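Local coordinates for protein serine repeat antigen 5 (Plasmodium falciparum, PDB 6X42) that is a papain-family, protease-like antigen of the malaria parasite, a pseudo-zymogen that probably lacks ordinary proteolytic activity, at residues 59-64 with 274-279; 188-193 with 220-225; 115-120 with 134-139; 40-45 with 73-78. One frame throughout, in Å; residues are numbered along the deposited sequence. Where two conformers were deposited one is given.

Interaction 1. Residues 59-64 with 274-279; sequences KYHLET and VVIFNV
H61, F277 and L62 carry the meeting of helix 59-64 with strand 274-277. H61 holds CG anti to its backbone N (chi1 -176°), which starts the imidazole off toward the strand. There NE2 accepts the backbone N-H of F277, the two nitrogens 3.0 Å apart and the angle at the hydrogen 168°, with the donor almost in the plane of the ring. Because NE2 is an acceptor, the proton probably sits on ND1, which hydrogen-bonds S188 OG; a neutral histidine suits this buried place because its two nitrogens can play opposite roles. The same ring turns its edge to the face of F277 in an offset edge-to-face pair, the planes at 61°, and H61 CD2 lies 3.6 Å from F277 CD2. One side chain therefore grips both the backbone and the ring of the same phenylalanine. L62 comes in at the rim of that ring instead: its CD2 methyl is 3.9 Å from F277 CD2, near the ring plane, and reaches V279 CG1 at 4.3 Å. Leucine fits because its branched end packs against the rim of an aromatic ring, while P99 and L103 of helix 99-109 also touch F277. Such a joint, the long central helix 53-68 laid against a strand of the other half, is characteristic of the interface between the two domains of the papain fold.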
loop_
_atom_site.group_PDB
_atom_site.type_symbol
_atom_site.label_atom_id
_atom_site.label_comp_id
_atom_site.label_asym_id
_atom_site.label_seq_id
_atom_site.Cartn_x
_atom_site.Cartn_y
_atom_site.Cartn_z
ATOM N N LYS A 59 4.547 -4.035 -2.181
ATOM C CA LYS A 59 4.478 -4.752 -3.448
ATOM C C LYS A 59 3.178 -4.443 -4.183
ATOM O O LYS A 59 3.160 -4.372 -5.421
ATOM C CB LYS A 59 4.689 -6.259 -3.258
ATOM C CG LYS A 59 3.437 -7.053 -2.939
ATOM C CD LYS A 59 3.743 -8.523 -2.599
ATOM C CE LYS A 59 2.491 -9.345 -2.473
ATOM N NZ LYS A 59 1.978 -9.773 -3.801
ATOM N N TYR A 60 2.078 -4.261 -3.443
ATOM C CA TYR A 60 0.819 -3.913 -4.092
ATOM C C TYR A 60 0.918 -2.562 -4.793
ATOM O O TYR A 60 0.381 -2.379 -5.881
ATOM C CB TYR A 60 -0.325 -3.917 -3.093
ATOM C CG TYR A 60 -1.651 -3.500 -3.678
ATOM C CD1 TYR A 60 -2.451 -4.398 -4.394
ATOM C CD2 TYR A 60 -2.091 -2.189 -3.561
ATOM C CE1 TYR A 60 -3.680 -4.013 -4.911
ATOM C CE2 TYR A 60 -3.306 -1.795 -4.071
ATOM C CZ TYR A 60 -4.102 -2.698 -4.749
ATOM O OH TYR A 60 -5.324 -2.260 -5.220
ATOM N N HIS A 61 1.617 -1.606 -4.180
ATOM C CA HIS A 61 1.844 -0.312 -4.818
ATOM C C HIS A 61 2.583 -0.477 -6.147
ATOM O O HIS A 61 2.211 0.152 -7.139
ATOM C CB HIS A 61 2.563 0.597 -3.818
ATOM C CG HIS A 61 2.789 2.008 -4.282
ATOM N ND1 HIS A 61 1.785 2.839 -4.721
ATOM C CD2 HIS A 61 3.919 2.752 -4.308
ATOM C CE1 HIS A 61 2.302 4.021 -5.033
ATOM N NE2 HIS A 61 3.591 4.004 -4.763
ATOM N N LEU A 62 3.598 -1.347 -6.202
ATOM C CA LEU A 62 4.241 -1.644 -7.480
ATOM C C LEU A 62 3.301 -2.377 -8.433
ATOM O O LEU A 62 3.338 -2.132 -9.649
ATOM C CB LEU A 62 5.520 -2.452 -7.274
ATOM C CG LEU A 62 6.730 -1.753 -6.695
ATOM C CD1 LEU A 62 7.919 -2.715 -6.700
ATOM C CD2 LEU A 62 7.062 -0.497 -7.510
ATOM N N GLU A 63 2.469 -3.290 -7.916
ATOM C CA GLU A 63 1.497 -3.988 -8.769
ATOM C C GLU A 63 0.503 -3.004 -9.407
ATOM O O GLU A 63 0.162 -3.140 -10.590
ATOM C CB GLU A 63 0.760 -5.085 -7.988
ATOM C CG GLU A 63 1.692 -6.242 -7.593
ATOM C CD GLU A 63 1.197 -7.082 -6.416
ATOM O OE1 GLU A 63 0.104 -6.782 -5.867
ATOM O OE2 GLU A 63 1.907 -8.056 -6.043
ATOM N N THR A 64 0.035 -1.993 -8.660
ATOM C CA THR A 64 -0.897 -1.043 -9.279
ATOM C C THR A 64 -0.175 -0.141 -10.268
ATOM O O THR A 64 -0.742 0.213 -11.303
ATOM C CB THR A 64 -1.727 -0.234 -8.263
ATOM O OG1 THR A 64 -0.922 0.703 -7.527
ATOM C CG2 THR A 64 -2.453 -1.142 -7.271
ATOM N N VAL A 274 1.655 8.423 4.504
ATOM C CA VAL A 274 1.607 7.732 3.227
ATOM C C VAL A 274 2.983 7.757 2.585
ATOM O O VAL A 274 3.770 8.685 2.799
ATOM C CB VAL A 274 0.539 8.322 2.283
ATOM C CG1 VAL A 274 -0.880 8.162 2.844
ATOM C CG2 VAL A 274 0.784 9.768 1.965
ATOM N N VAL A 275 3.234 6.758 1.743
ATOM C CA VAL A 275 4.471 6.622 0.988
ATOM C C VAL A 275 4.131 6.320 -0.464
ATOM O O VAL A 275 3.247 5.501 -0.754
ATOM C CB VAL A 275 5.391 5.527 1.571
ATOM C CG1 VAL A 275 6.675 5.395 0.774
ATOM C CG2 VAL A 275 5.703 5.803 3.015
ATOM N N ILE A 276 4.849 6.972 -1.373
ATOM C CA ILE A 276 4.791 6.683 -2.801
ATOM C C ILE A 276 6.190 6.328 -3.291
ATOM O O ILE A 276 7.196 6.817 -2.768
ATOM C CB ILE A 276 4.187 7.813 -3.652
ATOM C CG1 ILE A 276 5.031 9.063 -3.599
ATOM C CG2 ILE A 276 2.782 8.130 -3.177
ATOM C CD1 ILE A 276 4.614 10.106 -4.617
ATOM N N PHE A 277 6.241 5.413 -4.259
ATOM C CA PHE A 277 7.487 5.022 -4.897
ATOM C C PHE A 277 7.664 5.796 -6.193
ATOM O O PHE A 277 6.713 5.941 -6.975
ATOM C CB PHE A 277 7.493 3.532 -5.178
ATOM C CG PHE A 277 7.602 2.650 -3.946
ATOM C CD1 PHE A 277 8.074 3.121 -2.727
ATOM C CD2 PHE A 277 7.257 1.304 -4.034
ATOM C CE1 PHE A 277 8.180 2.267 -1.636
ATOM C CE2 PHE A 277 7.376 0.451 -2.935
ATOM C CZ PHE A 277 7.845 0.932 -1.753
ATOM N N ASN A 278 8.882 6.266 -6.425
ATOM C CA ASN A 278 9.224 7.029 -7.624
ATOM C C ASN A 278 10.020 6.113 -8.545
ATOM O O ASN A 278 11.207 5.872 -8.320
ATOM C CB ASN A 278 10.010 8.256 -7.208
ATOM C CG ASN A 278 9.257 9.116 -6.213
ATOM O OD1 ASN A 278 8.075 9.394 -6.394
ATOM N ND2 ASN A 278 9.926 9.517 -5.147
ATOM N N VAL A 279 9.352 5.575 -9.565
ATOM C CA VAL A 279 9.967 4.593 -10.449
ATOM C C VAL A 279 9.766 4.970 -11.910
ATOM O O VAL A 279 8.802 5.644 -12.279
ATOM C CB VAL A 279 9.424 3.177 -10.185
ATOM C CG1 VAL A 279 9.626 2.794 -8.721
ATOM C CG2 VAL A 279 7.963 3.112 -10.571
#

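Interaction 2. Residues 188-193 with 220-225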
loop_
_atom_site.group_PDB
_atom_site.type_symbol
_atom_site.label_atom_id
_atom_site.label_comp_id
_atom_site.label_asym_id
_atom_site.label_seq_id
_atom_site.Cartn_x
_atom_site.Cartn_y
_atom_site.Cartn_z
ATOM N N SER A 188 -2.642 3.605 -6.299
ATOM C CA SER A 188 -2.643 3.383 -4.860
ATOM C C SER A 188 -1.577 4.283 -4.246
ATOM O O SER A 188 -0.694 4.796 -4.945
ATOM C CB SER A 188 -2.296 1.935 -4.508
ATOM O OG SER A 188 -0.970 1.599 -4.936
ATOM N N VAL A 189 -1.631 4.401 -2.918
ATOM C CA VAL A 189 -0.468 4.758 -2.120
ATOM C C VAL A 189 -0.312 3.706 -1.029
ATOM O O VAL A 189 -1.243 2.959 -0.717
ATOM C CB VAL A 189 -0.551 6.169 -1.497
ATOM C CG1 VAL A 189 -0.707 7.227 -2.564
ATOM C CG2 VAL A 189 -1.673 6.247 -0.450
ATOM N N ILE A 190 0.883 3.648 -0.446
ATOM C CA ILE A 190 1.115 2.928 0.796
ATOM C C ILE A 190 0.679 3.844 1.928
ATOM O O ILE A 190 0.977 5.043 1.895
ATOM C CB ILE A 190 2.605 2.566 0.920
ATOM C CG1 ILE A 190 3.100 1.760 -0.282
ATOM C CG2 ILE A 190 2.843 1.837 2.245
ATOM C CD1 ILE A 190 4.628 1.776 -0.410
ATOM N N ALA A 191 -0.033 3.308 2.914
ATOM C CA ALA A 191 -0.421 4.099 4.078
ATOM C C ALA A 191 -0.067 3.348 5.345
ATOM O O ALA A 191 -0.171 2.115 5.389
ATOM C CB ALA A 191 -1.923 4.432 4.084
ATOM N N TYR A 192 0.302 4.068 6.390
ATOM C CA TYR A 192 0.624 3.467 7.700
ATOM C C TYR A 192 -0.492 3.778 8.677
ATOM O O TYR A 192 -0.935 4.883 8.686
ATOM C CB TYR A 192 1.978 3.912 8.255
ATOM C CG TYR A 192 3.018 2.849 8.027
ATOM C CD1 TYR A 192 3.854 2.895 6.929
ATOM C CD2 TYR A 192 3.086 1.736 8.846
ATOM C CE1 TYR A 192 4.773 1.892 6.685
ATOM C CE2 TYR A 192 3.996 0.720 8.615
ATOM C CZ TYR A 192 4.849 0.803 7.532
ATOM O OH TYR A 192 5.751 -0.190 7.290
ATOM N N ILE A 193 -0.934 2.776 9.410
ATOM C CA ILE A 193 -1.911 2.873 10.480
ATOM C C ILE A 193 -1.381 2.111 11.690
ATOM O O ILE A 193 -0.407 1.367 11.615
ATOM C CB ILE A 193 -3.296 2.324 10.060
ATOM C CG1 ILE A 193 -3.249 0.816 9.758
ATOM C CG2 ILE A 193 -3.806 3.084 8.840
ATOM C CD1 ILE A 193 -4.643 0.200 9.594
ATOM N N ALA A 220 1.225 -1.512 7.628
ATOM C CA ALA A 220 1.092 -0.910 6.314
ATOM C C ALA A 220 -0.108 -1.484 5.567
ATOM O O ALA A 220 -0.328 -2.690 5.568
ATOM C CB ALA A 220 2.345 -1.132 5.480
ATOM N N VAL A 221 -0.892 -0.586 4.965
ATOM C CA VAL A 221 -2.063 -0.880 4.159
ATOM C C VAL A 221 -1.947 -0.054 2.877
ATOM O O VAL A 221 -0.929 0.584 2.641
ATOM C CB VAL A 221 -3.367 -0.586 4.924
ATOM C CG1 VAL A 221 -3.508 -1.522 6.120
ATOM C CG2 VAL A 221 -3.417 0.875 5.366
ATOM N N ASN A 222 -2.970 -0.089 2.016
ATOM C CA ASN A 222 -2.964 0.759 0.826
ATOM C C ASN A 222 -4.260 1.544 0.766
ATOM O O ASN A 222 -5.342 0.983 0.948
ATOM C CB ASN A 222 -2.816 -0.058 -0.456
ATOM C CG ASN A 222 -1.515 -0.828 -0.502
ATOM O OD1 ASN A 222 -1.465 -2.002 -0.127
ATOM N ND2 ASN A 222 -0.440 -0.157 -0.927
ATOM N N ILE A 223 -4.161 2.832 0.445
ATOM C CA ILE A 223 -5.337 3.592 0.036
ATOM C C ILE A 223 -5.499 3.393 -1.458
ATOM O O ILE A 223 -4.546 3.591 -2.226
ATOM C CB ILE A 223 -5.228 5.072 0.420
ATOM C CG1 ILE A 223 -5.185 5.232 1.937
ATOM C CG2 ILE A 223 -6.399 5.849 -0.177
ATOM C CD1 ILE A 223 -4.824 6.641 2.393
ATOM N N VAL A 224 -6.687 2.947 -1.864
ATOM C CA VAL A 224 -6.951 2.536 -3.239
ATOM C C VAL A 224 -8.094 3.286 -3.890
ATOM O O VAL A 224 -8.355 3.067 -5.079
ATOM C CB VAL A 224 -7.163 1.010 -3.342
ATOM C CG1 VAL A 224 -5.978 0.279 -2.739
ATOM C CG2 VAL A 224 -8.473 0.560 -2.693
ATOM N N GLY A 225 -8.797 4.123 -3.151
ATOM C CA GLY A 225 -9.932 4.848 -3.688
ATOM C C GLY A 225 -10.505 5.730 -2.601
ATOM O O GLY A 225 -9.931 5.869 -1.512
#
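Strands 189-193 and 220-225 form an antiparallel ladder at the centre of the papain-type sheet, in which V189 with I223 and A191 with V221 are the hydrogen-bonded pairs. A191 N donates a hydrogen bond to V221 O at 2.9 Å, and V221 N donates one to A191 O at 2.8 Å. At V189 the pairing is less even: its N-H reaches I223 O at 3.1 Å, but the bond from I223 N back to V189 O is weak. V189 O gains a second donor in N222 ND2 at 3.2 Å, which stands above the carbonyl plane; N222 holds CG anti to its own carbonyl carbon (chi1 -61°). The N222 amide also donates to A57 O on helix 53-68; a primary amide suits the spot because its two N-H groups can serve a strand and a helix together. Beside it I190 points the same way, and farther along A220 CB lies over a face of the Y192 ring, 4.1 Å from its centroid, a CH-pi contact, a methyl being small enough to sit against the ring face. On the other side of the sheet, turned to helix 172-186, V189 CG2 meets I223 CB at 3.8 Å and A191 CB meets I223 CG1 at 4.0 Å. The chemistry implies two strands joined by backbone hydrogen bonds, oily toward one helix, and bonded to helix 53-68 through N222, S188 and the A220 N-H.

Interaction 3. Residues 115-120 with 134-139; sequences ESNYPY and DHWMNL
N117 lies flat on W136, the two side chains sliding past each other in opposite directions with amide and ring planes only 6° apart. Its CB stands 3.4 Å above the centroid of the five-membered ring, a CH-pi contact 2° off the ring normal, and its CG, anti to the carbonyl carbon, is 3.6 Å from W136 CG. The broad, electron-rich indole offers a face for a flat polar group to rest on, and asparagine is short enough to settle there while its oxygen and nitrogen still reach past the ring. Farther along the indole the contact becomes apolar, with Y118 CB 4.0 Å from W136 CH2; the tyrosine then leads away, and its hydroxyl bonds to E127. Both segments belong to the long irregular stretch between helix 99-109 and strand 144-145 of this papain-type fold; no strand pairing joins them, and the N117 side chain makes the link to the other segment's backbone. Among the hydrogen bonds, N117 OD1 accepts the backbone N-H of M137 at 3.1 Å, the donor tilted 32° from the carbonyl plane; A114 N adds a weak bond to the same oxygen. N117 ND2 donates to a water at 3.0 Å, and that water in turn donates to H135 O at 2.6 Å. E115 OE2 receives Y120 N at 2.9 Å, which links E115 to the backbone of Y120 within the same loop.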
loop_
_atom_site.group_PDB
_atom_site.type_symbol
_atom_site.label_atom_id
_atom_site.label_comp_id
_atom_site.label_asym_id
_atom_site.label_seq_id
_atom_site.Cartn_x
_atom_site.Cartn_y
_atom_site.Cartn_z
ATOM N N GLU A 115 4.685 -14.339 -7.551
ATOM C CA GLU A 115 4.106 -15.199 -6.526
ATOM C C GLU A 115 4.069 -16.655 -6.967
ATOM O O GLU A 115 4.352 -17.554 -6.174
ATOM C CB GLU A 115 2.687 -14.705 -6.224
ATOM C CG GLU A 115 1.870 -15.570 -5.289
ATOM C CD GLU A 115 2.346 -15.512 -3.874
ATOM O OE1 GLU A 115 3.295 -14.776 -3.602
ATOM O OE2 GLU A 115 1.754 -16.193 -3.019
ATOM N N SER A 116 3.670 -16.907 -8.211
ATOM C CA SER A 116 3.571 -18.281 -8.691
ATOM C C SER A 116 4.897 -19.022 -8.564
ATOM O O SER A 116 4.916 -20.236 -8.323
ATOM C CB SER A 116 3.094 -18.274 -10.142
ATOM O OG SER A 116 1.768 -17.778 -10.218
ATOM N N ASN A 117 6.016 -18.316 -8.709
ATOM C CA ASN A 117 7.327 -18.946 -8.659
ATOM C C ASN A 117 7.781 -19.264 -7.243
ATOM O O ASN A 117 8.562 -20.194 -7.039
ATOM C CB ASN A 117 8.361 -18.005 -9.283
ATOM C CG ASN A 117 8.072 -17.673 -10.733
ATOM O OD1 ASN A 117 8.305 -16.543 -11.165
ATOM N ND2 ASN A 117 7.590 -18.651 -11.501
ATOM N N TYR A 118 7.324 -18.499 -6.257
ATOM C CA TYR A 118 7.778 -18.663 -4.871
ATOM C C TYR A 118 6.638 -18.182 -3.983
ATOM O O TYR A 118 6.633 -17.043 -3.485
ATOM C CB TYR A 118 9.096 -17.918 -4.631
ATOM C CG TYR A 118 9.767 -18.160 -3.295
ATOM C CD1 TYR A 118 10.054 -19.448 -2.844
ATOM C CD2 TYR A 118 10.146 -17.099 -2.496
ATOM C CE1 TYR A 118 10.665 -19.664 -1.620
ATOM C CE2 TYR A 118 10.775 -17.302 -1.290
ATOM C CZ TYR A 118 11.025 -18.581 -0.847
ATOM O OH TYR A 118 11.629 -18.740 0.377
ATOM N N PRO A 119 5.617 -19.014 -3.806
ATOM C CA PRO A 119 4.362 -18.528 -3.220
ATOM C C PRO A 119 4.411 -18.424 -1.702
ATOM O O PRO A 119 5.179 -19.101 -1.019
ATOM C CB PRO A 119 3.345 -19.579 -3.657
ATOM C CG PRO A 119 4.144 -20.782 -3.957
ATOM C CD PRO A 119 5.450 -20.331 -4.441
ATOM N N TYR A 120 3.523 -17.597 -1.167
ATOM C CA TYR A 120 3.596 -17.225 0.239
ATOM C C TYR A 120 2.970 -18.266 1.158
ATOM O O TYR A 120 1.849 -18.729 0.943
ATOM C CB TYR A 120 2.912 -15.881 0.457
ATOM C CG TYR A 120 3.079 -15.286 1.835
ATOM C CD1 TYR A 120 4.223 -14.562 2.170
ATOM C CD2 TYR A 120 2.090 -15.440 2.799
ATOM C CE1 TYR A 120 4.370 -13.977 3.421
ATOM C CE2 TYR A 120 2.231 -14.890 4.057
ATOM C CZ TYR A 120 3.364 -14.142 4.371
ATOM O OH TYR A 120 3.523 -13.549 5.605
ATOM N N ASP A 134 15.547 -20.723 -13.815
ATOM C CA ASP A 134 15.643 -20.186 -15.168
ATOM C C ASP A 134 14.287 -19.745 -15.708
ATOM O O ASP A 134 14.218 -18.793 -16.490
ATOM C CB ASP A 134 16.270 -21.231 -16.096
ATOM C CG ASP A 134 17.763 -21.408 -15.860
ATOM O OD1 ASP A 134 18.344 -22.362 -16.419
ATOM O OD2 ASP A 134 18.358 -20.596 -15.117
ATOM N N HIS A 135 13.198 -20.406 -15.303
ATOM C CA HIS A 135 11.874 -20.113 -15.840
ATOM C C HIS A 135 11.137 -19.028 -15.069
ATOM O O HIS A 135 10.017 -18.668 -15.448
ATOM C CB HIS A 135 11.016 -21.385 -15.889
ATOM C CG HIS A 135 10.489 -21.817 -14.552
ATOM N ND1 HIS A 135 11.226 -22.588 -13.677
ATOM C CD2 HIS A 135 9.293 -21.606 -13.952
ATOM C CE1 HIS A 135 10.509 -22.822 -12.591
ATOM N NE2 HIS A 135 9.333 -22.236 -12.732
ATOM N N TRP A 136 11.730 -18.490 -14.011
ATOM C CA TRP A 136 11.030 -17.502 -13.201
ATOM C C TRP A 136 10.867 -16.183 -13.961
ATOM O O TRP A 136 11.739 -15.784 -14.735
ATOM C CB TRP A 136 11.810 -17.276 -11.903
ATOM C CG TRP A 136 11.622 -18.345 -10.838
ATOM C CD1 TRP A 136 11.083 -19.588 -10.989
ATOM C CD2 TRP A 136 11.973 -18.227 -9.454
ATOM N NE1 TRP A 136 11.076 -20.254 -9.784
ATOM C CE2 TRP A 136 11.627 -19.443 -8.824
ATOM C CE3 TRP A 136 12.540 -17.210 -8.683
ATOM C CZ2 TRP A 136 11.816 -19.659 -7.456
ATOM C CZ3 TRP A 136 12.743 -17.433 -7.331
ATOM C CH2 TRP A 136 12.376 -18.644 -6.731
ATOM N N MET A 137 9.731 -15.512 -13.740
ATOM C CA MET A 137 9.499 -14.169 -14.264
ATOM C C MET A 137 10.179 -13.118 -13.393
ATOM O O MET A 137 10.176 -13.224 -12.169
ATOM C CB MET A 137 8.014 -13.806 -14.195
ATOM C CG MET A 137 7.024 -14.762 -14.786
ATOM S SD MET A 137 5.342 -14.096 -14.577
ATOM C CE MET A 137 5.450 -12.487 -15.385
ATOM N N ASN A 138 10.699 -12.070 -14.020
ATOM C CA ASN A 138 11.192 -10.894 -13.297
ATOM C C ASN A 138 10.203 -9.752 -13.512
ATOM O O ASN A 138 10.183 -9.126 -14.575
ATOM C CB ASN A 138 12.585 -10.476 -13.763
ATOM C CG ASN A 138 13.204 -9.416 -12.866
ATOM O OD1 ASN A 138 12.577 -8.944 -11.908
ATOM N ND2 ASN A 138 14.440 -9.036 -13.171
ATOM N N LEU A 139 9.409 -9.459 -12.492
ATOM C CA LEU A 139 8.423 -8.389 -12.593
ATOM C C LEU A 139 9.051 -7.018 -12.422
ATOM O O LEU A 139 8.339 -6.009 -12.453
ATOM C CB LEU A 139 7.312 -8.615 -11.566
ATOM C CG LEU A 139 6.544 -9.924 -11.788
ATOM C CD1 LEU A 139 5.610 -10.188 -10.620
ATOM C CD2 LEU A 139 5.769 -9.886 -13.102
HETATM O O HOH W 1 7.643 -18.367 -14.506
#

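Interaction 4. Residues 40-45 with 73-78; sequences SNLQVE and PTKISA
K75 runs from segment 73-78 into the bend of 40-45, and each of its outer atoms finds a partner there. CB sets out toward that bend, and CG comes 3.9 Å from E45 OE2. A kink at chi2 (-58°) places CD 3.4 Å from E45 OE2, and CD also packs against the L42 CD2 methyl. CE lies 3.7 Å from L42 CA, so the greasy middle of the lysine has a leucine for company. A second kink, at chi4, directs NZ to two acceptors: the backbone Q43 O at 2.7 Å and E45 OE2 at 2.8 Å, the latter a salt bridge in which lysine and glutamate meet tip to tip, the nitrogen above the carboxylate plane. A long, flexible side chain with a charged end suits this role, since it reaches from one loop to the other and still packs on the way. E45 OE2 also bridges to K59, so the two ammonium groups probably favour its ionised form. A water lies 2.9 Å from E45 OE1 and accepts from A78 N at 3.1 Å. At the P73 end of the contact, L42 CD2 packs on P73 CB at 3.7 Å, and the stiff proline ring offers a second carbon, CG, to N41 CB. Here the loops before and after helix 53-68 are pinned together beside it, in what corresponds to the helical domain of the papain fold.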
loop_
_atom_site.group_PDB
_atom_site.type_symbol
_atom_site.label_atom_id
_atom_site.label_comp_id
_atom_site.label_asym_id
_atom_site.label_seq_id
_atom_site.Cartn_x
_atom_site.Cartn_y
_atom_site.Cartn_z
ATOM N N SER A 40 -8.667 -4.316 -10.298
ATOM C CA SER A 40 -9.695 -5.133 -9.666
ATOM C C SER A 40 -9.351 -6.609 -9.680
ATOM O O SER A 40 -9.981 -7.393 -8.966
ATOM C CB SER A 40 -11.027 -4.964 -10.388
ATOM O OG SER A 40 -11.282 -3.593 -10.581
ATOM N N ASN A 41 -8.385 -7.005 -10.496
ATOM C CA ASN A 41 -7.965 -8.390 -10.600
ATOM C C ASN A 41 -6.764 -8.715 -9.727
ATOM O O ASN A 41 -6.250 -9.837 -9.789
ATOM C CB ASN A 41 -7.741 -8.689 -12.069
ATOM C CG ASN A 41 -9.048 -8.980 -12.776
ATOM O OD1 ASN A 41 -9.553 -10.098 -12.721
ATOM N ND2 ASN A 41 -9.693 -7.932 -13.272
ATOM N N LEU A 42 -6.342 -7.787 -8.876
ATOM C CA LEU A 42 -5.327 -8.064 -7.858
ATOM C C LEU A 42 -6.052 -8.506 -6.587
ATOM O O LEU A 42 -6.556 -7.679 -5.821
ATOM C CB LEU A 42 -4.496 -6.811 -7.611
ATOM C CG LEU A 42 -3.656 -6.291 -8.784
ATOM C CD1 LEU A 42 -3.156 -4.854 -8.518
ATOM C CD2 LEU A 42 -2.489 -7.232 -9.041
ATOM N N GLN A 43 -6.141 -9.810 -6.363
ATOM C CA GLN A 43 -6.965 -10.300 -5.274
ATOM C C GLN A 43 -6.292 -10.012 -3.939
ATOM O O GLN A 43 -5.069 -9.905 -3.845
ATOM C CB GLN A 43 -7.224 -11.792 -5.429
ATOM C CG GLN A 43 -8.075 -12.134 -6.661
ATOM C CD GLN A 43 -9.377 -11.303 -6.746
ATOM O OE1 GLN A 43 -10.302 -11.468 -5.940
ATOM N NE2 GLN A 43 -9.443 -10.413 -7.739
ATOM N N VAL A 44 -7.118 -9.899 -2.897
ATOM C CA VAL A 44 -6.628 -9.699 -1.541
ATOM C C VAL A 44 -5.798 -10.898 -1.098
ATOM O O VAL A 44 -6.115 -12.055 -1.408
ATOM C CB VAL A 44 -7.841 -9.479 -0.620
ATOM C CG1 VAL A 44 -7.459 -9.517 0.860
ATOM C CG2 VAL A 44 -8.516 -8.157 -0.967
ATOM N N GLU A 45 -4.719 -10.616 -0.375
ATOM C CA GLU A 45 -3.808 -11.618 0.166
ATOM C C GLU A 45 -3.905 -11.673 1.689
ATOM O O GLU A 45 -4.495 -10.810 2.327
ATOM C CB GLU A 45 -2.379 -11.353 -0.317
ATOM C CG GLU A 45 -2.298 -11.418 -1.845
ATOM C CD GLU A 45 -0.899 -11.301 -2.406
ATOM O OE1 GLU A 45 0.006 -11.971 -1.894
ATOM O OE2 GLU A 45 -0.702 -10.563 -3.384
ATOM N N PRO A 73 -2.022 -8.098 -14.289
ATOM C CA PRO A 73 -2.068 -8.069 -12.812
ATOM C C PRO A 73 -1.374 -9.268 -12.165
ATOM O O PRO A 73 -1.979 -10.076 -11.456
ATOM C CB PRO A 73 -3.579 -8.023 -12.537
ATOM C CG PRO A 73 -4.196 -8.749 -13.692
ATOM C CD PRO A 73 -3.331 -8.438 -14.883
ATOM N N THR A 74 -0.072 -9.369 -12.377
ATOM C CA THR A 74 0.719 -10.490 -11.877
ATOM C C THR A 74 1.257 -10.147 -10.499
ATOM O O THR A 74 1.866 -9.095 -10.312
ATOM C CB THR A 74 1.897 -10.755 -12.819
ATOM O OG1 THR A 74 1.434 -10.863 -14.162
ATOM C CG2 THR A 74 2.603 -12.026 -12.415
ATOM N N LYS A 75 1.042 -11.035 -9.542
ATOM C CA LYS A 75 1.471 -10.769 -8.178
ATOM C C LYS A 75 2.970 -10.955 -8.002
ATOM O O LYS A 75 3.558 -11.924 -8.493
ATOM C CB LYS A 75 0.748 -11.688 -7.200
ATOM C CG LYS A 75 -0.734 -11.452 -7.142
ATOM C CD LYS A 75 -1.066 -10.028 -6.768
ATOM C CE LYS A 75 -2.513 -9.870 -6.356
ATOM N NZ LYS A 75 -2.869 -10.746 -5.223
ATOM N N ILE A 76 3.569 -10.048 -7.216
ATOM C CA ILE A 76 4.958 -10.156 -6.767
ATOM C C ILE A 76 5.058 -11.152 -5.614
ATOM O O ILE A 76 4.169 -11.223 -4.768
ATOM C CB ILE A 76 5.449 -8.762 -6.332
ATOM C CG1 ILE A 76 5.515 -7.818 -7.538
ATOM C CG2 ILE A 76 6.793 -8.835 -5.609
ATOM C CD1 ILE A 76 5.616 -6.324 -7.205
ATOM N N SER A 77 6.161 -11.910 -5.554
ATOM C CA SER A 77 6.389 -12.827 -4.439
ATOM C C SER A 77 6.770 -12.044 -3.189
ATOM O O SER A 77 7.910 -11.596 -3.045
ATOM C CB SER A 77 7.507 -13.795 -4.822
ATOM O OG SER A 77 7.932 -14.556 -3.702
ATOM N N ALA A 78 5.843 -11.925 -2.238
ATOM C CA ALA A 78 6.187 -11.325 -0.955
ATOM C C ALA A 78 7.254 -12.146 -0.244
ATOM O O ALA A 78 8.091 -11.601 0.481
ATOM C CB ALA A 78 4.956 -11.235 -0.058
HETATM O O HOH W 2 2.823 -12.662 -2.074
#

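Helix 53-68 organises most of this set. It supplies one side of interaction 1, interaction 4 joins the loops before and after it, and K59 ties the two together through E45 and I76; their centres are about 13 Å apart. Interaction 2, about 9 Å from interaction 1 between centres, adjoins it in the sheet, where strands 189-193 and 273-280 are neighbours, and T64 bonds to S188. Interaction 3 lies toward the surface, its centre about 13 Å from that of interaction 4, touching it through Y118 with S77 and E115 with K75. Along the chain 4, 3 and 2 close in turn; 2 and 3 nest within interaction 1, which 4 crosses and which brings the helix of one half against a strand of the other.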